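Local coordinates for cytoplasmic export protein 1 (Saccharomyces cerevisiae, PDB 3VWA) that takes part in nuclear tRNA export, binding tRNA and possibly passing aminoacylated tRNAs from export receptors at the nuclear pore complex to the translation machinery, at residues Val357-Leu362 with Asp393-Leu398; Phe385-Thr390 with Leu421-Lys426; Leu345-Phe350 with Ser378-Pro383; Lys402-Ile407 with Val440-Lys445. One frame throughout, in Å; residues are numbered along the deposited sequence.

Contact 1: Val357-Leu362 with Asp393-Leu398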
loop_
_atom_site.group_PDB
_atom_site.type_symbol
_atom_site.label_atom_id
_atom_site.label_comp_id
_atom_site.label_asym_id
_atom_site.label_seq_id
_atom_site.Cartn_x
_atom_site.Cartn_y
_atom_site.Cartn_z
ATOM N N VAL A 357 10.626 -1.791 18.648
ATOM C CA VAL A 357 10.690 -1.417 17.269
ATOM C C VAL A 357 11.305 -2.554 16.432
ATOM O O VAL A 357 10.750 -2.967 15.421
ATOM C CB VAL A 357 11.522 -0.118 17.054
ATOM C CG1 VAL A 357 11.811 0.097 15.585
ATOM C CG2 VAL A 357 10.770 1.111 17.595
ATOM N N ARG A 358 12.485 -2.982 16.846
ATOM C CA ARG A 358 13.240 -4.004 16.163
ATOM C C ARG A 358 12.431 -5.332 16.075
ATOM O O ARG A 358 12.400 -5.940 15.017
ATOM C CB ARG A 358 14.588 -4.224 16.856
ATOM C CG ARG A 358 15.389 -5.366 16.236
ATOM C CD ARG A 358 15.803 -5.061 14.798
ATOM N NE ARG A 358 16.772 -3.955 14.727
ATOM C CZ ARG A 358 18.092 -4.052 14.956
ATOM N NH1 ARG A 358 18.887 -2.970 14.805
ATOM N NH2 ARG A 358 18.631 -5.232 15.296
ATOM N N PHE A 359 11.752 -5.756 17.143
ATOM C CA PHE A 359 10.851 -6.933 16.992
ATOM C C PHE A 359 9.821 -6.677 15.848
ATOM O O PHE A 359 9.485 -7.559 15.034
ATOM C CB PHE A 359 10.076 -7.180 18.290
ATOM C CG PHE A 359 10.860 -7.901 19.382
ATOM C CD1 PHE A 359 11.328 -9.216 19.199
ATOM C CD2 PHE A 359 11.075 -7.283 20.631
ATOM C CE1 PHE A 359 12.007 -9.879 20.236
ATOM C CE2 PHE A 359 11.780 -7.934 21.644
ATOM C CZ PHE A 359 12.230 -9.237 21.449
ATOM N N LEU A 360 9.293 -5.448 15.795
ATOM C CA LEU A 360 8.284 -5.176 14.781
ATOM C C LEU A 360 8.895 -5.308 13.361
ATOM O O LEU A 360 8.237 -5.880 12.454
ATOM C CB LEU A 360 7.644 -3.807 14.985
ATOM C CG LEU A 360 6.689 -3.357 13.901
ATOM C CD1 LEU A 360 5.447 -4.256 13.614
ATOM C CD2 LEU A 360 6.301 -1.938 14.256
ATOM N N LEU A 361 10.122 -4.776 13.195
ATOM C CA LEU A 361 10.800 -4.759 11.915
ATOM C C LEU A 361 11.196 -6.177 11.495
ATOM O O LEU A 361 11.164 -6.531 10.316
ATOM C CB LEU A 361 12.106 -3.944 12.028
ATOM C CG LEU A 361 12.012 -2.431 12.202
ATOM C CD1 LEU A 361 13.370 -1.835 12.578
ATOM C CD2 LEU A 361 11.461 -1.814 10.921
ATOM N N LEU A 362 11.594 -6.988 12.472
ATOM C CA LEU A 362 11.960 -8.343 12.154
ATOM C C LEU A 362 10.768 -9.070 11.548
ATOM O O LEU A 362 10.953 -9.764 10.567
ATOM C CB LEU A 362 12.545 -9.087 13.375
ATOM C CG LEU A 362 13.881 -8.642 13.922
ATOM C CD1 LEU A 362 14.172 -9.425 15.193
ATOM C CD2 LEU A 362 15.070 -8.784 12.983
ATOM N N ASP A 393 18.849 -8.966 25.384
ATOM C CA ASP A 393 17.575 -9.687 25.500
ATOM C C ASP A 393 17.665 -10.948 24.601
ATOM O O ASP A 393 17.899 -10.854 23.390
ATOM C CB ASP A 393 16.441 -8.751 25.057
ATOM C CG ASP A 393 15.072 -9.357 25.248
ATOM O OD1 ASP A 393 14.384 -9.109 26.284
ATOM O OD2 ASP A 393 14.666 -10.142 24.404
ATOM N N ALA A 394 17.514 -12.127 25.199
ATOM C CA ALA A 394 17.707 -13.389 24.496
ATOM C C ALA A 394 16.642 -13.579 23.438
ATOM O O ALA A 394 16.866 -14.224 22.391
ATOM C CB ALA A 394 17.693 -14.550 25.477
ATOM N N THR A 395 15.486 -12.977 23.668
ATOM C CA THR A 395 14.387 -13.102 22.693
ATOM C C THR A 395 14.661 -12.259 21.424
ATOM O O THR A 395 14.321 -12.692 20.277
ATOM C CB THR A 395 13.012 -12.835 23.342
ATOM O OG1 THR A 395 13.074 -11.565 23.989
ATOM C CG2 THR A 395 12.748 -13.835 24.418
ATOM N N LEU A 396 15.302 -11.092 21.584
ATOM C CA LEU A 396 15.698 -10.352 20.374
ATOM C C LEU A 396 16.791 -11.143 19.622
ATOM O O LEU A 396 16.743 -11.265 18.383
ATOM C CB LEU A 396 16.182 -8.933 20.664
ATOM C CG LEU A 396 15.708 -7.781 19.763
ATOM C CD1 LEU A 396 16.782 -6.736 19.524
ATOM C CD2 LEU A 396 15.114 -8.236 18.436
ATOM N N ARG A 397 17.762 -11.682 20.357
ATOM C CA ARG A 397 18.804 -12.525 19.712
ATOM C C ARG A 397 18.217 -13.720 18.992
ATOM O O ARG A 397 18.534 -13.931 17.818
ATOM C CB ARG A 397 19.834 -13.023 20.715
ATOM C CG ARG A 397 20.405 -11.919 21.555
ATOM C CD ARG A 397 21.740 -12.329 22.153
ATOM N NE ARG A 397 21.698 -13.509 23.028
ATOM C CZ ARG A 397 21.384 -13.471 24.332
ATOM N NH1 ARG A 397 21.018 -12.326 24.922
ATOM N NH2 ARG A 397 21.416 -14.566 25.069
ATOM N N LEU A 398 17.354 -14.484 19.660
ATOM C CA LEU A 398 16.670 -15.607 18.995
ATOM C C LEU A 398 15.897 -15.149 17.759
ATOM O O LEU A 398 16.064 -15.686 16.693
ATOM C CB LEU A 398 15.713 -16.348 19.932
ATOM C CG LEU A 398 15.012 -17.618 19.374
ATOM C CD1 LEU A 398 16.011 -18.693 18.998
ATOM C CD2 LEU A 398 13.961 -18.178 20.366
#

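Contact 2: Phe385-Thr390 with Leu421-Lys426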
loop_
_atom_site.group_PDB
_atom_site.type_symbol
_atom_site.label_atom_id
_atom_site.label_comp_id
_atom_site.label_asym_id
_atom_site.label_seq_id
_atom_site.Cartn_x
_atom_site.Cartn_y
_atom_site.Cartn_z
ATOM N N PHE A 385 20.655 -4.833 11.503
ATOM C CA PHE A 385 19.890 -6.030 11.702
ATOM C C PHE A 385 20.671 -7.066 12.525
ATOM O O PHE A 385 20.174 -7.641 13.509
ATOM C CB PHE A 385 19.502 -6.574 10.349
ATOM C CG PHE A 385 19.130 -8.023 10.372
ATOM C CD1 PHE A 385 17.833 -8.428 10.726
ATOM C CD2 PHE A 385 20.090 -8.997 10.049
ATOM C CE1 PHE A 385 17.485 -9.776 10.738
ATOM C CE2 PHE A 385 19.735 -10.333 10.040
ATOM C CZ PHE A 385 18.446 -10.710 10.403
ATOM N N ILE A 386 21.914 -7.279 12.119
ATOM C CA ILE A 386 22.713 -8.395 12.620
ATOM C C ILE A 386 23.201 -8.213 14.043
ATOM O O ILE A 386 23.367 -9.179 14.755
ATOM C CB ILE A 386 23.912 -8.718 11.636
ATOM C CG1 ILE A 386 24.427 -10.140 11.854
ATOM C CG2 ILE A 386 24.989 -7.635 11.633
ATOM C CD1 ILE A 386 23.338 -11.159 11.575
ATOM N N GLN A 387 23.418 -6.974 14.454
ATOM C CA GLN A 387 23.761 -6.657 15.851
ATOM C C GLN A 387 22.678 -7.168 16.757
ATOM O O GLN A 387 22.920 -7.395 17.946
ATOM C CB GLN A 387 23.935 -5.137 16.068
ATOM C CG GLN A 387 25.127 -4.511 15.359
ATOM C CD GLN A 387 26.296 -5.479 15.204
ATOM O OE1 GLN A 387 27.237 -5.477 15.982
ATOM N NE2 GLN A 387 26.233 -6.317 14.181
ATOM N N GLY A 388 21.479 -7.353 16.219
ATOM C CA GLY A 388 20.419 -8.018 17.037
ATOM C C GLY A 388 20.938 -9.285 17.733
ATOM O O GLY A 388 20.447 -9.683 18.803
ATOM N N LEU A 389 21.964 -9.913 17.154
ATOM C CA LEU A 389 22.423 -11.210 17.730
ATOM C C LEU A 389 23.176 -11.033 18.999
ATOM O O LEU A 389 23.302 -11.977 19.795
ATOM C CB LEU A 389 23.301 -12.021 16.758
ATOM C CG LEU A 389 22.630 -12.575 15.520
ATOM C CD1 LEU A 389 23.739 -13.111 14.604
ATOM C CD2 LEU A 389 21.629 -13.674 15.878
ATOM N N THR A 390 23.656 -9.806 19.204
ATOM C CA THR A 390 24.515 -9.526 20.336
ATOM C C THR A 390 23.807 -8.705 21.401
ATOM O O THR A 390 24.424 -8.322 22.383
ATOM C CB THR A 390 25.830 -8.828 19.904
ATOM O OG1 THR A 390 25.536 -7.523 19.392
ATOM C CG2 THR A 390 26.571 -9.640 18.841
ATOM N N LEU A 421 29.086 -16.614 9.383
ATOM C CA LEU A 421 29.459 -17.755 10.209
ATOM C C LEU A 421 30.234 -17.390 11.488
ATOM O O LEU A 421 30.194 -18.184 12.448
ATOM C CB LEU A 421 30.272 -18.771 9.423
ATOM C CG LEU A 421 29.530 -19.407 8.248
ATOM C CD1 LEU A 421 30.506 -19.939 7.210
ATOM C CD2 LEU A 421 28.624 -20.493 8.816
ATOM N N ARG A 422 30.947 -16.245 11.503
ATOM C CA ARG A 422 31.620 -15.776 12.759
ATOM C C ARG A 422 30.578 -15.438 13.814
ATOM O O ARG A 422 30.746 -15.779 14.988
ATOM C CB ARG A 422 32.566 -14.572 12.539
ATOM C CG ARG A 422 33.770 -14.895 11.628
ATOM C CD ARG A 422 34.564 -13.629 11.269
ATOM N NE ARG A 422 35.423 -13.876 10.094
ATOM C CZ ARG A 422 36.713 -14.237 10.131
ATOM N NH1 ARG A 422 37.313 -14.430 11.275
ATOM N NH2 ARG A 422 37.403 -14.430 9.012
ATOM N N PHE A 423 29.473 -14.825 13.382
ATOM C CA PHE A 423 28.346 -14.565 14.279
ATOM C C PHE A 423 27.733 -15.884 14.775
ATOM O O PHE A 423 27.429 -16.029 15.965
ATOM C CB PHE A 423 27.256 -13.751 13.563
ATOM C CG PHE A 423 27.570 -12.282 13.391
ATOM C CD1 PHE A 423 27.964 -11.781 12.131
ATOM C CD2 PHE A 423 27.431 -11.399 14.456
ATOM C CE1 PHE A 423 28.249 -10.422 11.927
ATOM C CE2 PHE A 423 27.723 -10.034 14.283
ATOM C CZ PHE A 423 28.136 -9.538 13.023
ATOM N N LEU A 424 27.533 -16.828 13.859
ATOM C CA LEU A 424 26.848 -18.078 14.203
ATOM C C LEU A 424 27.695 -18.949 15.128
ATOM O O LEU A 424 27.158 -19.595 16.002
ATOM C CB LEU A 424 26.420 -18.861 12.946
ATOM C CG LEU A 424 25.371 -18.158 12.062
ATOM C CD1 LEU A 424 25.330 -18.710 10.640
ATOM C CD2 LEU A 424 23.984 -18.242 12.698
ATOM N N ALA A 425 29.010 -18.948 14.936
ATOM C CA ALA A 425 29.925 -19.627 15.836
ATOM C C ALA A 425 29.775 -19.106 17.262
ATOM O O ALA A 425 29.897 -19.872 18.211
ATOM C CB ALA A 425 31.363 -19.504 15.358
ATOM N N LYS A 426 29.471 -17.814 17.408
ATOM C CA LYS A 426 29.225 -17.266 18.725
ATOM C C LYS A 426 27.877 -17.667 19.286
ATOM O O LYS A 426 27.794 -18.113 20.401
ATOM C CB LYS A 426 29.369 -15.751 18.744
ATOM C CG LYS A 426 29.572 -15.264 20.165
ATOM C CD LYS A 426 29.271 -13.786 20.348
ATOM C CE LYS A 426 28.965 -13.452 21.814
ATOM N NZ LYS A 426 28.066 -12.248 21.821
#

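Contact 3: Leu345-Phe350 with Ser378-Pro383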
loop_
_atom_site.group_PDB
_atom_site.type_symbol
_atom_site.label_atom_id
_atom_site.label_comp_id
_atom_site.label_asym_id
_atom_site.label_seq_id
_atom_site.Cartn_x
_atom_site.Cartn_y
_atom_site.Cartn_z
ATOM N N LEU A 345 13.021 5.796 5.877
ATOM C CA LEU A 345 12.245 5.598 7.091
ATOM C C LEU A 345 12.638 4.295 7.756
ATOM O O LEU A 345 12.883 4.240 8.953
ATOM C CB LEU A 345 10.746 5.593 6.755
ATOM C CG LEU A 345 9.789 5.764 7.966
ATOM C CD1 LEU A 345 8.553 6.533 7.541
ATOM C CD2 LEU A 345 9.355 4.446 8.580
ATOM N N ILE A 346 12.747 3.255 6.942
ATOM C CA ILE A 346 12.993 1.912 7.428
ATOM C C ILE A 346 14.425 1.842 7.929
ATOM O O ILE A 346 14.667 1.309 8.982
ATOM C CB ILE A 346 12.709 0.863 6.334
ATOM C CG1 ILE A 346 11.196 0.776 6.088
ATOM C CG2 ILE A 346 13.340 -0.487 6.661
ATOM C CD1 ILE A 346 10.392 0.210 7.230
ATOM N N THR A 347 15.344 2.459 7.201
ATOM C CA THR A 347 16.755 2.638 7.675
ATOM C C THR A 347 16.911 3.274 9.049
ATOM O O THR A 347 17.628 2.762 9.924
ATOM C CB THR A 347 17.560 3.457 6.663
ATOM O OG1 THR A 347 17.608 2.714 5.455
ATOM C CG2 THR A 347 19.015 3.688 7.150
ATOM N N GLN A 348 16.221 4.390 9.238
ATOM C CA GLN A 348 16.228 5.155 10.470
ATOM C C GLN A 348 15.668 4.312 11.598
ATOM O O GLN A 348 16.179 4.270 12.746
ATOM C CB GLN A 348 15.312 6.366 10.215
ATOM C CG GLN A 348 15.908 7.738 10.491
ATOM C CD GLN A 348 14.833 8.763 10.888
ATOM O OE1 GLN A 348 13.691 8.727 10.408
ATOM N NE2 GLN A 348 15.194 9.665 11.795
ATOM N N SER A 349 14.607 3.581 11.278
ATOM C CA SER A 349 14.015 2.750 12.290
ATOM C C SER A 349 14.902 1.572 12.712
ATOM O O SER A 349 14.871 1.202 13.862
ATOM C CB SER A 349 12.584 2.382 11.920
ATOM O OG SER A 349 12.547 1.411 10.892
ATOM N N PHE A 350 15.749 1.063 11.811
ATOM C CA PHE A 350 16.770 0.037 12.150
ATOM C C PHE A 350 17.906 0.559 13.033
ATOM O O PHE A 350 18.434 -0.175 13.878
ATOM C CB PHE A 350 17.308 -0.665 10.878
ATOM C CG PHE A 350 16.532 -1.935 10.512
ATOM C CD1 PHE A 350 16.859 -3.161 11.104
ATOM C CD2 PHE A 350 15.433 -1.891 9.649
ATOM C CE1 PHE A 350 16.141 -4.333 10.839
ATOM C CE2 PHE A 350 14.720 -3.067 9.360
ATOM C CZ PHE A 350 15.077 -4.295 9.937
ATOM N N SER A 378 21.337 -4.914 2.120
ATOM C CA SER A 378 22.663 -5.349 2.466
ATOM C C SER A 378 23.459 -4.152 2.976
ATOM O O SER A 378 24.162 -4.211 3.988
ATOM C CB SER A 378 23.290 -5.962 1.232
ATOM O OG SER A 378 24.693 -5.793 1.269
ATOM N N SER A 379 23.276 -3.043 2.288
ATOM C CA SER A 379 24.082 -1.867 2.518
ATOM C C SER A 379 23.653 -1.099 3.756
ATOM O O SER A 379 24.489 -0.731 4.567
ATOM C CB SER A 379 24.028 -0.963 1.285
ATOM O OG SER A 379 24.643 0.259 1.562
ATOM N N ARG A 380 22.345 -0.891 3.917
ATOM C CA ARG A 380 21.861 -0.023 4.975
ATOM C C ARG A 380 21.125 -0.754 6.114
ATOM O O ARG A 380 20.998 -0.202 7.192
ATOM C CB ARG A 380 20.928 1.049 4.378
ATOM C CG ARG A 380 21.346 1.586 3.014
ATOM C CD ARG A 380 20.334 2.603 2.456
ATOM N NE ARG A 380 20.219 3.796 3.324
ATOM C CZ ARG A 380 19.210 4.674 3.336
ATOM N NH1 ARG A 380 18.166 4.561 2.497
ATOM N NH2 ARG A 380 19.245 5.675 4.217
ATOM N N ILE A 381 20.641 -1.977 5.878
ATOM C CA ILE A 381 19.773 -2.646 6.845
ATOM C C ILE A 381 20.490 -3.730 7.628
ATOM O O ILE A 381 20.397 -3.755 8.852
ATOM C CB ILE A 381 18.496 -3.211 6.197
ATOM C CG1 ILE A 381 17.744 -2.093 5.448
ATOM C CG2 ILE A 381 17.623 -3.962 7.227
ATOM C CD1 ILE A 381 17.260 -0.955 6.313
ATOM N N TYR A 382 21.224 -4.599 6.925
ATOM C CA TYR A 382 21.848 -5.750 7.540
ATOM C C TYR A 382 22.778 -5.404 8.694
ATOM O O TYR A 382 22.701 -6.029 9.739
ATOM C CB TYR A 382 22.633 -6.567 6.488
ATOM C CG TYR A 382 23.298 -7.796 7.047
ATOM C CD1 TYR A 382 22.521 -8.879 7.407
ATOM C CD2 TYR A 382 24.688 -7.882 7.235
ATOM C CE1 TYR A 382 23.066 -10.019 7.927
ATOM C CE2 TYR A 382 25.252 -9.050 7.760
ATOM C CZ TYR A 382 24.396 -10.121 8.087
ATOM O OH TYR A 382 24.781 -11.341 8.599
ATOM N N PRO A 383 23.681 -4.421 8.510
ATOM C CA PRO A 383 24.646 -4.166 9.571
ATOM C C PRO A 383 23.962 -3.852 10.908
ATOM O O PRO A 383 24.528 -4.131 11.945
ATOM C CB PRO A 383 25.420 -2.939 9.045
ATOM C CG PRO A 383 25.306 -3.079 7.554
ATOM C CD PRO A 383 23.879 -3.512 7.376
#

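Contact 4: Lys402-Ile407 with Val440-Lys445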
loop_
_atom_site.group_PDB
_atom_site.type_symbol
_atom_site.label_atom_id
_atom_site.label_comp_id
_atom_site.label_asym_id
_atom_site.label_seq_id
_atom_site.Cartn_x
_atom_site.Cartn_y
_atom_site.Cartn_z
ATOM N N LYS A 402 16.484 -16.437 13.905
ATOM C CA LYS A 402 15.491 -17.128 13.067
ATOM C C LYS A 402 15.121 -16.360 11.787
ATOM O O LYS A 402 14.343 -16.836 10.943
ATOM C CB LYS A 402 14.185 -17.252 13.841
ATOM C CG LYS A 402 14.185 -18.181 15.033
ATOM C CD LYS A 402 12.733 -18.487 15.375
ATOM C CE LYS A 402 12.619 -19.372 16.616
ATOM N NZ LYS A 402 11.227 -19.889 16.802
ATOM N N THR A 403 15.579 -15.129 11.681
ATOM C CA THR A 403 15.203 -14.305 10.545
ATOM C C THR A 403 16.314 -14.327 9.490
ATOM O O THR A 403 16.113 -13.856 8.407
ATOM C CB THR A 403 14.906 -12.858 11.055
ATOM O OG1 THR A 403 13.773 -12.933 11.923
ATOM C CG2 THR A 403 14.581 -11.888 9.952
ATOM N N ILE A 404 17.491 -14.849 9.830
ATOM C CA ILE A 404 18.659 -14.793 8.962
ATOM C C ILE A 404 18.403 -15.436 7.601
ATOM O O ILE A 404 18.804 -14.883 6.572
ATOM C CB ILE A 404 19.891 -15.464 9.651
ATOM C CG1 ILE A 404 20.526 -14.504 10.665
ATOM C CG2 ILE A 404 20.952 -15.843 8.628
ATOM C CD1 ILE A 404 21.534 -15.165 11.606
ATOM N N PRO A 405 17.740 -16.603 7.584
ATOM C CA PRO A 405 17.487 -17.220 6.301
ATOM C C PRO A 405 16.688 -16.364 5.309
ATOM O O PRO A 405 16.827 -16.529 4.109
ATOM C CB PRO A 405 16.672 -18.452 6.669
ATOM C CG PRO A 405 17.253 -18.823 7.997
ATOM C CD PRO A 405 17.333 -17.482 8.699
ATOM N N CYS A 406 15.826 -15.490 5.788
ATOM C CA CYS A 406 14.982 -14.689 4.874
ATOM C C CYS A 406 15.771 -13.530 4.251
ATOM O O CYS A 406 15.404 -12.981 3.222
ATOM C CB CYS A 406 13.810 -14.087 5.655
ATOM S SG CYS A 406 12.949 -15.181 6.808
ATOM N N ILE A 407 16.853 -13.099 4.853
ATOM C CA ILE A 407 17.509 -11.974 4.186
ATOM C C ILE A 407 18.822 -12.334 3.530
ATOM O O ILE A 407 19.450 -11.537 2.841
ATOM C CB ILE A 407 17.559 -10.660 5.047
ATOM C CG1 ILE A 407 18.815 -10.537 5.863
ATOM C CG2 ILE A 407 16.257 -10.448 5.866
ATOM C CD1 ILE A 407 19.095 -11.700 6.772
ATOM N N VAL A 440 22.291 -24.265 15.163
ATOM C CA VAL A 440 22.705 -25.398 14.335
ATOM C C VAL A 440 21.731 -25.679 13.142
ATOM O O VAL A 440 22.160 -26.112 12.045
ATOM C CB VAL A 440 23.086 -26.662 15.209
ATOM C CG1 VAL A 440 21.883 -27.302 15.884
ATOM C CG2 VAL A 440 23.821 -27.708 14.391
ATOM N N ILE A 441 20.452 -25.420 13.384
ATOM C CA ILE A 441 19.366 -25.472 12.376
ATOM C C ILE A 441 19.673 -24.427 11.322
ATOM O O ILE A 441 19.774 -24.760 10.147
ATOM C CB ILE A 441 17.973 -25.238 13.025
ATOM C CG1 ILE A 441 17.738 -26.240 14.156
ATOM C CG2 ILE A 441 16.835 -25.388 12.027
ATOM C CD1 ILE A 441 17.582 -27.684 13.695
ATOM N N ILE A 442 19.951 -23.188 11.752
ATOM C CA ILE A 442 20.196 -22.101 10.777
ATOM C C ILE A 442 21.462 -22.355 9.956
ATOM O O ILE A 442 21.499 -22.061 8.728
ATOM C CB ILE A 442 20.259 -20.682 11.452
ATOM C CG1 ILE A 442 18.908 -20.241 12.075
ATOM C CG2 ILE A 442 20.717 -19.635 10.487
ATOM C CD1 ILE A 442 17.677 -20.590 11.205
ATOM N N ILE A 443 22.516 -22.835 10.631
ATOM C CA ILE A 443 23.731 -23.147 9.911
ATOM C C ILE A 443 23.480 -24.265 8.837
ATOM O O ILE A 443 24.029 -24.179 7.753
ATOM C CB ILE A 443 24.856 -23.614 10.841
ATOM C CG1 ILE A 443 25.325 -22.451 11.689
ATOM C CG2 ILE A 443 25.989 -24.268 10.016
ATOM C CD1 ILE A 443 26.210 -22.896 12.847
ATOM N N SER A 444 22.688 -25.298 9.165
ATOM C CA SER A 444 22.368 -26.336 8.201
ATOM C C SER A 444 21.639 -25.756 7.036
ATOM O O SER A 444 21.978 -26.010 5.874
ATOM C CB SER A 444 21.459 -27.369 8.831
ATOM O OG SER A 444 22.115 -27.946 9.908
ATOM N N LYS A 445 20.658 -24.921 7.364
ATOM C CA LYS A 445 19.854 -24.245 6.388
ATOM C C LYS A 445 20.681 -23.488 5.357
ATOM O O LYS A 445 20.474 -23.679 4.155
ATOM C CB LYS A 445 18.820 -23.378 7.102
ATOM C CG LYS A 445 17.672 -22.911 6.244
ATOM C CD LYS A 445 16.441 -22.573 7.088
ATOM C CE LYS A 445 15.504 -21.717 6.254
ATOM N NZ LYS A 445 14.556 -20.850 7.035
HETATM O O HOH W 1 13.564 -19.877 9.887
#

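Contact 1: Val357-Leu362 with Asp393-Leu398
Helix 355-368 and the first turn of helix 394-407 run side by side in nearly the same direction, their short axes 10.6 Å apart at closest and crossing at 22°. Along 357-362, R358 comes first. Its aliphatic stem crosses L396 at about a right angle, with CG 3.6 Å from L396 CD2; the chain then bends, and the guanidinium turns to the carbonyl oxygen of F350 through NH1. F359 reaches across to the start of the other helix. Its CG stands anti to the carbonyl carbon, and the ring slides obliquely under L396, whose CD2 lies over one face 4.1 Å from the ring centroid, a CH-pi contact offset toward the rim. The leading corner, CZ, arrives 3.6 Å from L396 N, and at the ring edge T395 OG1 approaches CZ to 3.5 Å. An alanine at F359 would remove the ring, and the pairing of the two helices would probably loosen, with L396 CD2 losing its aromatic partner. One turn on, L362 sets CD1 3.6 Å from L396 CD2, so a single methyl is touched by R358, F359 and L362 together. The backbone N of L396 is held by the N-cap residue D393, whose OD2 accepts from it at 3.0 Å, although OD2 is modelled less surely. Such parallel packing of helices two apart in the chain is characteristic of the HEAT-repeat alpha-solenoid, and here it brings helix 355-368 against the start of helix 394-407, which lies within the HEAT 1 repeat (381-419).

Contact 2: Phe385-Thr390 with Leu421-Lys426
The two backbones come nearest at L389 and F423, whose CA atoms are 7.6 Å apart, with a 3-10 turn at G388-L389 facing the helix of 421-426. F423 carries most of the contact. Its CG is anti to the carbonyl carbon (chi1 -76°), which sends the ring out toward I386, and the two side chains meet tip to tip. I386 CG1 sits almost exactly over the ring centre, 3.8 Å from the centroid and 7° off the normal, a CH-pi contact; I386 CG2 adds a touch at F423 CZ. Helix 374-387, which enters the HEAT 1 repeat, is thereby laid against helix 413-427, its counterpart two helices on in the alpha-solenoid. Nearer the root of F423, L389 CD1 packs obliquely against its CB at 3.7 Å, and L389 also touches L401 of the intervening helix 394-407. An alanine at F423 would have no ring for I386 CG1 to sit over, and I386 and L389 would probably be held less tightly to helix 413-427. The Q387 chain bends at chi2 and brings NE2 3.9 Å from F423 CZ, its amide plane 78° from the ring. Among the exposed residues, Q387 O takes two bonds from T390, one from the backbone N and one from OG1 at 3.0 Å, directed at a lone pair, while T390 CG2 brushes K426 NZ at 4.2 Å.

Contact 3: Leu345-Phe350 with Ser378-Pro383
Two flat groups face methyl and hydroxyl partners. On one face of the F350 ring lies I381 CG2, 3.6 Å from the centroid and 8° off the normal, a centred CH-pi contact; at the ring edge, in plane, is I346 O. Over the centre of the R380 guanidinium, on one face, stands T347 OG1, 3.3 Å from CZ. No hydrogen bond links this pair: the hydroxyl is bonded to N343 O, and R380 NH1 forms a salt bridge with D344, so the cation is anchored to helix 342-351, the helix that also carries T347. An oxygen above the cation is likely to be electrostatically favourable. I381 branches to suit both neighbours: CG2, anti to its own backbone N, goes to the F350 ring, whereas CD1 turns to I346 CG2 at 4.0 Å and T347 OG1 at 3.8 Å. I346 O accepts from F350 N and also from S349 OG, the latter lying 26° above the carbonyl plane. The partner helix is irregular, with a wide pi-type turn at 378-381 and a kink at P383, whose N has no hydrogen to give. The two helices still run in the same general direction, the short axes of 345-350 and 378-383 9.3 Å apart at closest and crossing at 30°. Such packing between helices two apart in the chain is characteristic of a HEAT-type alpha-solenoid, with I381 at the start of the first HEAT repeat.

Contact 4: Lys402-Ile407 with Val440-Lys445
K445 leaves its helix with CB directed toward 402-407 and CG anti to the backbone N, and from there the chain runs extended across the ring of P405 at about a right angle. CD comes 3.9 Å from P405 CG, CE lies 3.5 Å from P405 CB, tighter than a usual carbon contact, and NZ reaches 3.2 Å from that same CB. The tip has a polar partner as well: NZ gives a weak bond of 3.2 Å to a water, which in turn donates weakly to K402 O at 3.3 Å. In a regular helix C406 N would bond K402 O; here it bonds T403 O instead, which is consistent with the water's place at K402 O. P405, with no N-H, adds to the kink. The irregular end of helix 394-407, part of the HEAT 1 repeat, thus lies beside helix 433-446, two helices further along the alpha-solenoid; the short axes are 9.6 Å apart at closest and 15° from parallel. I442, buried, carries the apolar part. Its CD1 meets the proline ring from across, 3.7 Å from P405 CG, while its CG2, anti to the backbone N, faces I404 CG2 at 4.2 Å. I404 also touches L420 and L424 of the intervening helix 413-427. Within 440-445, S444 OG folds back to bond V440 O in its carbonyl plane, an oxygen already bonded by S444 N.

In the fold
All four contacts lie in the helical HEAT-repeat part that follows the N-terminal kinase-like domain. Following the chain, 345-350 opens contact 3, which closes at 378-383 over helix 355-368. Contact 1 starts inside that loop and ends beyond it, at 393-398, so the two cross. Contact 2 (385-390 to 421-426) crosses contact 1 in turn, and contact 4 (402-407 to 440-445) crosses contact 2; none nests. Contacts 3 and 2 follow in series and share helix 374-387, while contacts 1 and 4, also in series, share helix 394-407. Each loop spans one intervening helix, giving two interlocked rows of the solenoid. F385 links the rows, touching L362, T403 and I407, and L361 packs on S349 and F350.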